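Local coordinates for protein xyloglucan-specific endo-beta-1,4-glucanase BoGH9A (PDB 6DHT) that cleaves the beta-1,4-glucan backbone of xyloglucan as a family 9 endo-glucanase, releasing xyloglucan oligosaccharides, at residues Q447-M452 with L557-S562; L144-A149 with N318-K323; K302-A307 with F343-E348; D213-M218 with S279-S284. All blocks are in the same frame, centred on the assembly; numbering follows the deposited sequence.

In the fold
All four contacts lie in the family 9 catalytic domain, an (alpha/alpha)6 barrel, and away from its predicted catalytic residues. Contact 1 is the most central, about 9 Å from the centre of the chain; contact 2, about 30 Å from it, is the most peripheral. Contacts 3 and 4, with centres about 20 Å apart, are joined directly: E348 OE1 of 343-348 forms a salt bridge with R280 NH2 of 279-284 at 2.8 Å. Contact 4 carries two calcium ligands and comes within about 4 Å of contact 1 at the nearest atoms, without touching it. Contacts 2 and 3 alternate along the chain, their nearest atoms about 9 Å apart.

Contact 1 of 4, residues Q447-M452 with L557-S562; sequences QGVSLM and LVALAS
G448 and V449 receive the side chain of L560 where two helices of the (alpha/alpha)6 barrel, 439-458 and 551-567, cross in the core. The local axes run in broadly the same sense, 43° apart, and approach to 9.0 Å; the CA atoms of V449 and L560 come as near as 5.4 Å. The tight part lies at G448, where bare backbone faces the leucine: L560 CD1 is 3.5 Å from G448 C, and CD2 rests over the CA of the same glycine. A CB at G448 would run into L560 CD2; because the glycine has none, the leucine can lie against its main chain. L560 turns CG away from its own amide nitrogen (chi1 -168°) and carries both methyls across to the facing helix, where CD1 also comes 3.7 Å from V449 N. V449 answers with one branch: its CG2 touches A559 CB at 3.8 Å and L560 CB at 4.0 Å.

One turn further along, the packing slackens. M452 points toward the other helix, yet its CB comes no nearer to L560 CD1 than 4.5 Å. This looser side is still protein interior and does not open on solvent. Helix 461-474 also reaches L560, through M471, while helix 105-117 packs on L557, V558, A561 and S562 of the same helix, 551-567. Among these last residues, S562 OG turns back to donate a 2.6 Å hydrogen bond to V558 O, arriving from the opposite face of the carbonyl plane to S562 N.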
# COMPACT_ATOMS: atom_id res chain seq x y z
N GLN A 447 -6.87 -0.79 -7.47
CA GLN A 447 -7.44 -0.88 -8.82
C GLN A 447 -6.39 -0.47 -9.86
O GLN A 447 -6.20 -1.16 -10.87
CB GLN A 447 -8.66 0.04 -8.92
CG GLN A 447 -9.43 0.01 -10.18
CD GLN A 447 -10.61 0.95 -10.07
OE1 GLN A 447 -10.51 2.12 -10.40
NE2 GLN A 447 -11.69 0.46 -9.51
N GLY A 448 -5.68 0.62 -9.58
CA GLY A 448 -4.54 1.03 -10.39
C GLY A 448 -3.48 -0.04 -10.55
O GLY A 448 -3.00 -0.28 -11.65
N VAL A 449 -3.09 -0.67 -9.44
CA VAL A 449 -2.10 -1.75 -9.47
C VAL A 449 -2.60 -2.88 -10.39
O VAL A 449 -1.83 -3.42 -11.20
CB VAL A 449 -1.82 -2.29 -8.06
CG1 VAL A 449 -0.93 -3.53 -8.10
CG2 VAL A 449 -1.15 -1.25 -7.19
N SER A 450 -3.86 -3.25 -10.24
CA SER A 450 -4.49 -4.29 -11.06
C SER A 450 -4.44 -3.93 -12.55
O SER A 450 -4.10 -4.77 -13.42
CB SER A 450 -5.91 -4.56 -10.60
OG SER A 450 -5.95 -4.90 -9.24
N LEU A 451 -4.74 -2.67 -12.87
CA LEU A 451 -4.67 -2.21 -14.27
C LEU A 451 -3.26 -2.23 -14.80
O LEU A 451 -3.03 -2.55 -15.97
CB LEU A 451 -5.26 -0.79 -14.35
CG LEU A 451 -6.77 -0.75 -14.16
CD1 LEU A 451 -7.25 0.68 -13.92
CD2 LEU A 451 -7.49 -1.35 -15.39
N MET A 452 -2.29 -1.87 -13.97
CA MET A 452 -0.90 -1.93 -14.37
C MET A 452 -0.51 -3.39 -14.70
O MET A 452 0.16 -3.67 -15.71
CB MET A 452 -0.05 -1.31 -13.23
CG MET A 452 1.44 -1.24 -13.47
SD MET A 452 2.32 -2.80 -13.25
CE MET A 452 2.04 -3.07 -11.48
N LEU A 557 0.39 2.49 -2.18
CA LEU A 557 1.03 3.66 -2.80
C LEU A 557 2.41 3.34 -3.34
O LEU A 557 2.73 3.74 -4.46
CB LEU A 557 1.12 4.78 -1.76
CG LEU A 557 1.75 6.08 -2.22
CD1 LEU A 557 0.96 6.71 -3.38
CD2 LEU A 557 1.89 7.05 -1.06
N VAL A 558 3.23 2.64 -2.58
CA VAL A 558 4.54 2.22 -3.11
C VAL A 558 4.37 1.38 -4.37
O VAL A 558 5.08 1.58 -5.37
CB VAL A 558 5.30 1.39 -2.06
CG1 VAL A 558 6.48 0.64 -2.68
CG2 VAL A 558 5.79 2.24 -0.90
N ALA A 559 3.42 0.46 -4.32
CA ALA A 559 3.16 -0.42 -5.48
C ALA A 559 2.81 0.38 -6.73
O ALA A 559 3.43 0.16 -7.79
CB ALA A 559 2.07 -1.43 -5.18
N LEU A 560 1.86 1.29 -6.63
CA LEU A 560 1.39 1.99 -7.84
C LEU A 560 2.38 3.08 -8.25
O LEU A 560 2.72 3.19 -9.42
CB LEU A 560 -0.03 2.58 -7.69
CG LEU A 560 -0.59 3.04 -9.03
CD1 LEU A 560 -0.61 1.93 -10.12
CD2 LEU A 560 -1.96 3.62 -8.82
N ALA A 561 2.85 3.88 -7.31
CA ALA A 561 3.76 4.97 -7.69
C ALA A 561 5.06 4.45 -8.31
O ALA A 561 5.57 5.03 -9.26
CB ALA A 561 4.07 5.83 -6.51
N SER A 562 5.62 3.37 -7.73
CA SER A 562 6.88 2.84 -8.22
C SER A 562 6.70 2.27 -9.60
O SER A 562 7.53 2.52 -10.47
CB SER A 562 7.41 1.75 -7.33
OG SER A 562 7.57 2.23 -5.99

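Contact 2 of 4, residues L144-A149 with N318-K323; sequences LIHPSA and NLLNQK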
# COMPACT_ATOMS: atom_id res chain seq x y z
N LEU A 144 5.12 -10.31 26.88
CA LEU A 144 4.47 -11.41 27.59
C LEU A 144 3.66 -12.31 26.68
O LEU A 144 2.91 -11.84 25.82
CB LEU A 144 3.52 -10.85 28.65
CG LEU A 144 4.02 -10.74 30.08
CD1 LEU A 144 5.45 -10.22 30.16
CD2 LEU A 144 3.08 -9.84 30.86
N ILE A 145 3.78 -13.62 26.89
CA ILE A 145 2.82 -14.55 26.32
C ILE A 145 1.49 -14.32 27.01
O ILE A 145 1.33 -14.64 28.19
CB ILE A 145 3.26 -16.02 26.50
CG1 ILE A 145 4.61 -16.29 25.81
CG2 ILE A 145 2.19 -16.97 26.00
CD1 ILE A 145 4.59 -16.23 24.27
N HIS A 146 0.54 -13.74 26.29
CA HIS A 146 -0.84 -13.61 26.74
C HIS A 146 -1.42 -15.01 26.99
O HIS A 146 -0.97 -15.97 26.39
CB HIS A 146 -1.63 -12.90 25.66
CG HIS A 146 -2.98 -12.43 26.08
ND1 HIS A 146 -4.13 -13.10 25.75
CD2 HIS A 146 -3.37 -11.33 26.78
CE1 HIS A 146 -5.18 -12.44 26.22
NE2 HIS A 146 -4.74 -11.36 26.84
N PRO A 147 -2.41 -15.12 27.90
CA PRO A 147 -3.01 -16.44 28.09
C PRO A 147 -3.55 -17.07 26.80
O PRO A 147 -3.49 -18.28 26.66
CB PRO A 147 -4.14 -16.16 29.08
CG PRO A 147 -3.62 -15.03 29.90
CD PRO A 147 -2.84 -14.16 28.94
N SER A 148 -4.04 -16.25 25.87
CA SER A 148 -4.56 -16.77 24.61
C SER A 148 -3.47 -17.39 23.73
O SER A 148 -3.76 -18.16 22.81
CB SER A 148 -5.24 -15.66 23.82
OG SER A 148 -4.31 -14.64 23.52
N ALA A 149 -2.21 -17.08 24.03
CA ALA A 149 -1.09 -17.54 23.22
C ALA A 149 -0.27 -18.65 23.88
O ALA A 149 0.70 -19.12 23.29
CB ALA A 149 -0.17 -16.35 22.88
N ASN A 318 -13.47 -10.73 20.15
CA ASN A 318 -14.58 -10.82 21.09
C ASN A 318 -14.60 -12.16 21.83
O ASN A 318 -14.75 -12.20 23.05
CB ASN A 318 -15.91 -10.56 20.38
CG ASN A 318 -16.23 -9.07 20.26
OD1 ASN A 318 -15.43 -8.22 20.63
ND2 ASN A 318 -17.42 -8.76 19.73
N LEU A 319 -14.43 -13.26 21.10
CA LEU A 319 -14.39 -14.57 21.74
C LEU A 319 -13.16 -14.74 22.61
O LEU A 319 -13.21 -15.41 23.63
CB LEU A 319 -14.41 -15.68 20.70
CG LEU A 319 -15.65 -15.77 19.83
CD1 LEU A 319 -15.52 -17.00 18.95
CD2 LEU A 319 -16.93 -15.82 20.67
N LEU A 320 -12.05 -14.14 22.19
CA LEU A 320 -10.81 -14.23 22.94
C LEU A 320 -11.01 -13.52 24.28
O LEU A 320 -10.55 -13.99 25.32
CB LEU A 320 -9.68 -13.57 22.14
CG LEU A 320 -8.27 -13.60 22.72
CD1 LEU A 320 -7.26 -13.56 21.57
CD2 LEU A 320 -8.03 -12.44 23.68
N ASN A 321 -11.70 -12.39 24.24
CA ASN A 321 -11.89 -11.57 25.43
C ASN A 321 -12.82 -12.23 26.46
O ASN A 321 -12.78 -11.88 27.64
CB ASN A 321 -12.40 -10.19 25.04
CG ASN A 321 -11.33 -9.34 24.39
OD1 ASN A 321 -10.14 -9.59 24.57
ND2 ASN A 321 -11.74 -8.31 23.66
N GLN A 322 -13.63 -13.18 26.01
CA GLN A 322 -14.53 -13.91 26.90
C GLN A 322 -13.82 -15.04 27.64
O GLN A 322 -14.36 -15.58 28.60
CB GLN A 322 -15.69 -14.49 26.11
CG GLN A 322 -16.62 -13.43 25.61
CD GLN A 322 -17.79 -13.98 24.84
OE1 GLN A 322 -17.80 -15.15 24.46
NE2 GLN A 322 -18.80 -13.15 24.62
N LYS A 323 -12.63 -15.38 27.18
CA LYS A 323 -11.91 -16.53 27.70
C LYS A 323 -10.61 -16.15 28.39
O LYS A 323 -10.06 -16.94 29.16
CB LYS A 323 -11.58 -17.50 26.57
CG LYS A 323 -12.78 -18.17 25.95
CD LYS A 323 -12.38 -19.20 24.90
CE LYS A 323 -11.46 -20.27 25.46
NZ LYS A 323 -11.25 -21.39 24.51
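L320 straddles H146 and S148 with its two methyls, joining a short helix of the (alpha/alpha)6 domain, 317-321, to the 3-10 turn that follows strand 143-145. One branch goes to each partner. CD1 lies against the serine, 3.7 Å from S148 CB and equally near its OG, while CD2 meets H146 CE1 at 3.8 Å, approaching the imidazole at a slant. The fork reaches both because CG stands anti to the backbone N of L320 (chi1 -177°), extending the side chain straight at the turn.

The surface it meets is held stiffly. H146 ND1 is 2.7 Å from S148 OG in a hydrogen bond that folds the serine back onto the ring, and S148 N donates a second to ND1, fairly straight at 163° but tilted from the ring plane. P147 CD lies 3.3 Å above one face of the H146 ring, out toward its rim, and Y259 meets the ring edge-to-face. On its other nitrogen, NE2, the histidine is tied to P326 O, while S148 OG is also bonded to Q262 N, linking the turn to the segment after strand 259-260. With an alanine in place of L320 both methyls go, which would probably open a gap beside H146 and S148 and leave the short helix more weakly attached to the turn. At the base of the turn, A149 N donates to H146 O at 2.9 Å.

Contact 3 of 4, residues K302-A307 with F343-E348; sequences KAYAWA and FWAASE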
# COMPACT_ATOMS: atom_id res chain seq x y z
N LYS A 302 7.16 -24.66 8.06
CA LYS A 302 6.63 -24.96 9.39
C LYS A 302 5.32 -24.20 9.66
O LYS A 302 4.39 -24.73 10.25
CB LYS A 302 7.66 -24.64 10.48
CG LYS A 302 8.81 -25.64 10.59
CD LYS A 302 9.52 -25.55 11.94
CE LYS A 302 8.64 -26.10 13.08
NZ LYS A 302 9.30 -25.99 14.42
N ALA A 303 5.23 -22.95 9.23
CA ALA A 303 4.01 -22.19 9.43
C ALA A 303 2.85 -22.74 8.60
O ALA A 303 1.72 -22.82 9.06
CB ALA A 303 4.22 -20.71 9.09
N TYR A 304 3.13 -23.12 7.35
CA TYR A 304 2.10 -23.68 6.52
C TYR A 304 1.59 -25.00 7.12
O TYR A 304 0.38 -25.24 7.16
CB TYR A 304 2.64 -23.88 5.10
CG TYR A 304 1.60 -24.29 4.10
CD1 TYR A 304 1.34 -25.64 3.87
CD2 TYR A 304 0.89 -23.35 3.37
CE1 TYR A 304 0.38 -26.03 2.97
CE2 TYR A 304 -0.07 -23.73 2.46
CZ TYR A 304 -0.32 -25.08 2.27
OH TYR A 304 -1.27 -25.47 1.37
N ALA A 305 2.52 -25.81 7.59
CA ALA A 305 2.17 -27.06 8.27
C ALA A 305 1.21 -26.80 9.44
O ALA A 305 0.19 -27.47 9.58
CB ALA A 305 3.41 -27.76 8.73
N TRP A 306 1.53 -25.80 10.26
CA TRP A 306 0.65 -25.46 11.38
C TRP A 306 -0.73 -25.10 10.87
O TRP A 306 -1.73 -25.55 11.40
CB TRP A 306 1.24 -24.32 12.22
CG TRP A 306 0.46 -24.02 13.48
CD1 TRP A 306 0.75 -24.44 14.75
CD2 TRP A 306 -0.72 -23.22 13.59
NE1 TRP A 306 -0.17 -23.95 15.63
CE2 TRP A 306 -1.09 -23.20 14.95
CE3 TRP A 306 -1.51 -22.53 12.67
CZ2 TRP A 306 -2.22 -22.52 15.40
CZ3 TRP A 306 -2.61 -21.86 13.11
CH2 TRP A 306 -2.96 -21.85 14.47
N ALA A 307 -0.80 -24.27 9.82
CA ALA A 307 -2.08 -23.87 9.28
C ALA A 307 -2.91 -25.04 8.75
O ALA A 307 -4.15 -25.03 8.86
CB ALA A 307 -1.87 -22.83 8.18
N PHE A 343 -4.25 -20.06 -0.78
CA PHE A 343 -3.86 -19.97 -2.19
C PHE A 343 -2.55 -19.24 -2.36
O PHE A 343 -1.64 -19.69 -3.07
CB PHE A 343 -4.93 -19.29 -3.01
CG PHE A 343 -4.55 -19.06 -4.44
CD1 PHE A 343 -4.48 -20.13 -5.30
CD2 PHE A 343 -4.28 -17.79 -4.93
CE1 PHE A 343 -4.14 -19.96 -6.61
CE2 PHE A 343 -3.93 -17.61 -6.25
CZ PHE A 343 -3.86 -18.70 -7.10
N TRP A 344 -2.44 -18.09 -1.71
CA TRP A 344 -1.22 -17.29 -1.83
C TRP A 344 -0.01 -18.04 -1.24
O TRP A 344 1.03 -18.18 -1.90
CB TRP A 344 -1.41 -15.89 -1.19
CG TRP A 344 -0.17 -15.06 -1.22
CD1 TRP A 344 0.78 -15.04 -2.20
CD2 TRP A 344 0.29 -14.17 -0.20
NE1 TRP A 344 1.81 -14.20 -1.85
CE2 TRP A 344 1.52 -13.63 -0.64
CE3 TRP A 344 -0.23 -13.75 1.03
CZ2 TRP A 344 2.26 -12.73 0.13
CZ3 TRP A 344 0.50 -12.84 1.79
CH2 TRP A 344 1.73 -12.34 1.32
N ALA A 345 -0.16 -18.58 -0.04
CA ALA A 345 0.93 -19.34 0.57
C ALA A 345 1.36 -20.57 -0.23
O ALA A 345 2.53 -20.79 -0.42
CB ALA A 345 0.57 -19.75 2.00
N ALA A 346 0.38 -21.37 -0.67
CA ALA A 346 0.72 -22.58 -1.42
C ALA A 346 1.40 -22.18 -2.71
O ALA A 346 2.36 -22.84 -3.13
CB ALA A 346 -0.53 -23.38 -1.68
N SER A 347 0.92 -21.11 -3.36
CA SER A 347 1.55 -20.64 -4.61
C SER A 347 3.01 -20.24 -4.38
O SER A 347 3.90 -20.69 -5.10
CB SER A 347 0.77 -19.49 -5.23
OG SER A 347 -0.50 -19.91 -5.66
N GLU A 348 3.27 -19.44 -3.35
CA GLU A 348 4.63 -19.04 -3.07
C GLU A 348 5.50 -20.25 -2.74
O GLU A 348 6.64 -20.29 -3.14
CB GLU A 348 4.66 -18.02 -1.91
CG GLU A 348 3.98 -16.69 -2.20
CD GLU A 348 4.76 -15.79 -3.18
OE1 GLU A 348 5.84 -16.18 -3.71
OE2 GLU A 348 4.27 -14.66 -3.42
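Y304 and A345 face each other with their CA atoms 7.5 Å apart where helices 292-309 and 339-353 of the (alpha/alpha)6 barrel meet. The tyrosine bridges this separation almost alone. A chi1 of -173° extends the ring from its own helix to the other, where A345 CB sits at its edge, close to the ring plane and 3.9 Å from CD2. A346 lies further along, its CB 4.2 Å from Y304 CE2. Small alanine side chains let the broad ring approach the helix closely. Y358 packs edge-to-face with Y304, and E361 of helix 356-364 touches both Y304 and A346. Losing the ring to an alanine here would probably leave a gap beside A345 and A346 and take away the edge-to-face ring that Y358 packs against.

Within helix 339-353, S347 OG donates to F343 O at 2.8 Å and W344 NE1 to the anti lone pair of E348 OE2 at 3.0 Å; S347 OG also bonds W386 NE1. The tyrosine hydroxyl is buried without a polar partner, and within the contact its OH ends 3.8 Å from A346 CB.

Contact 4 of 4, residues D213-M218 with S279-S284; sequences DLLDEM and SRLFAS. With CA (calcium ion), chain D; EDO (1,2-ethanediol), chain I.
The calcium-bearing first turn of helix 213-226 packs through L215 against L281 and F282, near the C-terminal end of helix 265-281. L215 points at its partners and meets them with several atoms. Its CB lies 3.7 Å from F282 CZ, CD1 is 3.8 Å from L281 O, and CD2 approaches L281 CD1 more loosely at 4.3 Å. The side chains of F282 and L215 run alongside each other, pointing opposite ways; F282 CZ sits 3.3 Å from L215 O, which lies at the ring edge near its plane.

The helix face turned away from this contact holds the metal. D213 OD1 and D216 OD2, one turn apart, bind the calcium at 2.4 and 2.3 Å; E206 O, N209 OD1, T211 O and a water complete the six ligands. Both aspartates carry CG beside the backbone N (chi1 -77° and -66°), which brings their carboxylates to the same ion. Their second oxygens are anchored too, D213 OD2 by S207 OG and D216 OD1 by Y289 OH, so neither carboxylate swings freely. A 1,2-ethanediol, probably from the crystallisation liquor, rests on L281 CD2.

Around the contact, helix 176-192 touches L215, M218 and L281, helix 105-117 packs on L214, E217 and M218, and F282 reaches on to Q219 and L222 further along helix 213-226.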
# COMPACT_ATOMS: atom_id res chain seq x y z
N ASP A 213 17.34 -1.08 -1.45
CA ASP A 213 16.79 -0.42 -0.27
C ASP A 213 15.37 -0.88 0.05
O ASP A 213 15.04 -0.99 1.23
CB ASP A 213 16.83 1.10 -0.39
CG ASP A 213 18.21 1.70 -0.17
OD1 ASP A 213 19.18 0.94 0.03
OD2 ASP A 213 18.32 2.94 -0.23
N LEU A 214 14.53 -1.15 -0.95
CA LEU A 214 13.21 -1.71 -0.68
C LEU A 214 13.34 -3.00 0.11
O LEU A 214 12.59 -3.20 1.08
CB LEU A 214 12.39 -1.93 -1.95
CG LEU A 214 10.98 -2.49 -1.73
CD1 LEU A 214 10.07 -1.94 -2.83
CD2 LEU A 214 10.92 -3.98 -1.71
N LEU A 215 14.28 -3.88 -0.25
CA LEU A 215 14.44 -5.13 0.47
C LEU A 215 15.02 -4.90 1.86
O LEU A 215 14.62 -5.58 2.79
CB LEU A 215 15.34 -6.08 -0.30
CG LEU A 215 14.78 -6.62 -1.61
CD1 LEU A 215 15.74 -7.67 -2.21
CD2 LEU A 215 13.37 -7.19 -1.47
N ASP A 216 15.94 -3.95 2.02
CA ASP A 216 16.39 -3.60 3.37
C ASP A 216 15.21 -3.24 4.27
O ASP A 216 15.11 -3.68 5.43
CB ASP A 216 17.36 -2.43 3.40
CG ASP A 216 18.69 -2.75 2.73
OD1 ASP A 216 19.33 -3.79 3.06
OD2 ASP A 216 19.09 -1.94 1.88
N GLU A 217 14.32 -2.42 3.74
CA GLU A 217 13.18 -1.99 4.53
C GLU A 217 12.27 -3.17 4.89
O GLU A 217 11.89 -3.32 6.05
CB GLU A 217 12.38 -0.89 3.83
CG GLU A 217 11.36 -0.21 4.76
CD GLU A 217 12.04 0.46 5.95
OE1 GLU A 217 12.97 1.27 5.73
OE2 GLU A 217 11.68 0.13 7.12
N MET A 218 11.96 -4.01 3.90
CA MET A 218 11.14 -5.16 4.18
C MET A 218 11.79 -6.00 5.25
O MET A 218 11.10 -6.50 6.13
CB MET A 218 10.90 -6.02 2.93
CG MET A 218 10.32 -5.29 1.70
SD MET A 218 8.74 -4.48 1.95
CE MET A 218 9.27 -2.79 2.22
N SER A 279 12.31 -15.71 0.70
CA SER A 279 13.40 -16.67 0.54
C SER A 279 14.03 -16.52 -0.84
O SER A 279 15.25 -16.50 -0.98
CB SER A 279 12.88 -18.08 0.74
OG SER A 279 13.98 -18.98 0.69
N ARG A 280 13.19 -16.40 -1.88
CA ARG A 280 13.70 -16.25 -3.24
C ARG A 280 14.39 -14.92 -3.44
O ARG A 280 15.45 -14.82 -4.06
CB ARG A 280 12.57 -16.38 -4.26
CG ARG A 280 11.78 -17.65 -4.19
CD ARG A 280 10.85 -17.82 -5.40
NE ARG A 280 9.94 -16.70 -5.63
CZ ARG A 280 8.73 -16.56 -5.08
NH1 ARG A 280 8.28 -17.48 -4.25
NH2 ARG A 280 7.98 -15.50 -5.36
N LEU A 281 13.77 -13.85 -2.93
CA LEU A 281 14.27 -12.52 -3.23
C LEU A 281 15.57 -12.19 -2.52
O LEU A 281 16.31 -11.33 -2.98
CB LEU A 281 13.24 -11.45 -2.88
CG LEU A 281 11.87 -11.60 -3.55
CD1 LEU A 281 10.99 -10.40 -3.16
CD2 LEU A 281 11.91 -11.85 -5.01
N PHE A 282 15.81 -12.81 -1.36
CA PHE A 282 17.01 -12.52 -0.60
C PHE A 282 18.14 -13.54 -0.87
O PHE A 282 19.20 -13.43 -0.27
CB PHE A 282 16.67 -12.45 0.90
CG PHE A 282 16.00 -11.17 1.31
CD1 PHE A 282 14.63 -11.01 1.16
CD2 PHE A 282 16.74 -10.14 1.87
CE1 PHE A 282 14.01 -9.83 1.54
CE2 PHE A 282 16.12 -8.96 2.27
CZ PHE A 282 14.75 -8.82 2.11
N ALA A 283 17.91 -14.48 -1.77
CA ALA A 283 18.93 -15.49 -2.12
C ALA A 283 20.24 -14.88 -2.60
O ALA A 283 21.32 -15.40 -2.29
CB ALA A 283 18.39 -16.42 -3.17
N SER A 284 20.15 -13.78 -3.34
CA SER A 284 21.32 -13.06 -3.84
C SER A 284 22.01 -12.16 -2.83
O SER A 284 23.05 -11.59 -3.15
CB SER A 284 20.92 -12.19 -5.04
OG SER A 284 20.49 -13.00 -6.12
CA CA D . 20.60 -0.88 0.52
C1 EDO I . 14.49 -12.34 -7.16
O1 EDO I . 14.06 -13.69 -6.90
C2 EDO I . 13.80 -11.87 -8.42
O2 EDO I . 12.44 -12.35 -8.44
O HOH W 1 22.16 0.04 -0.99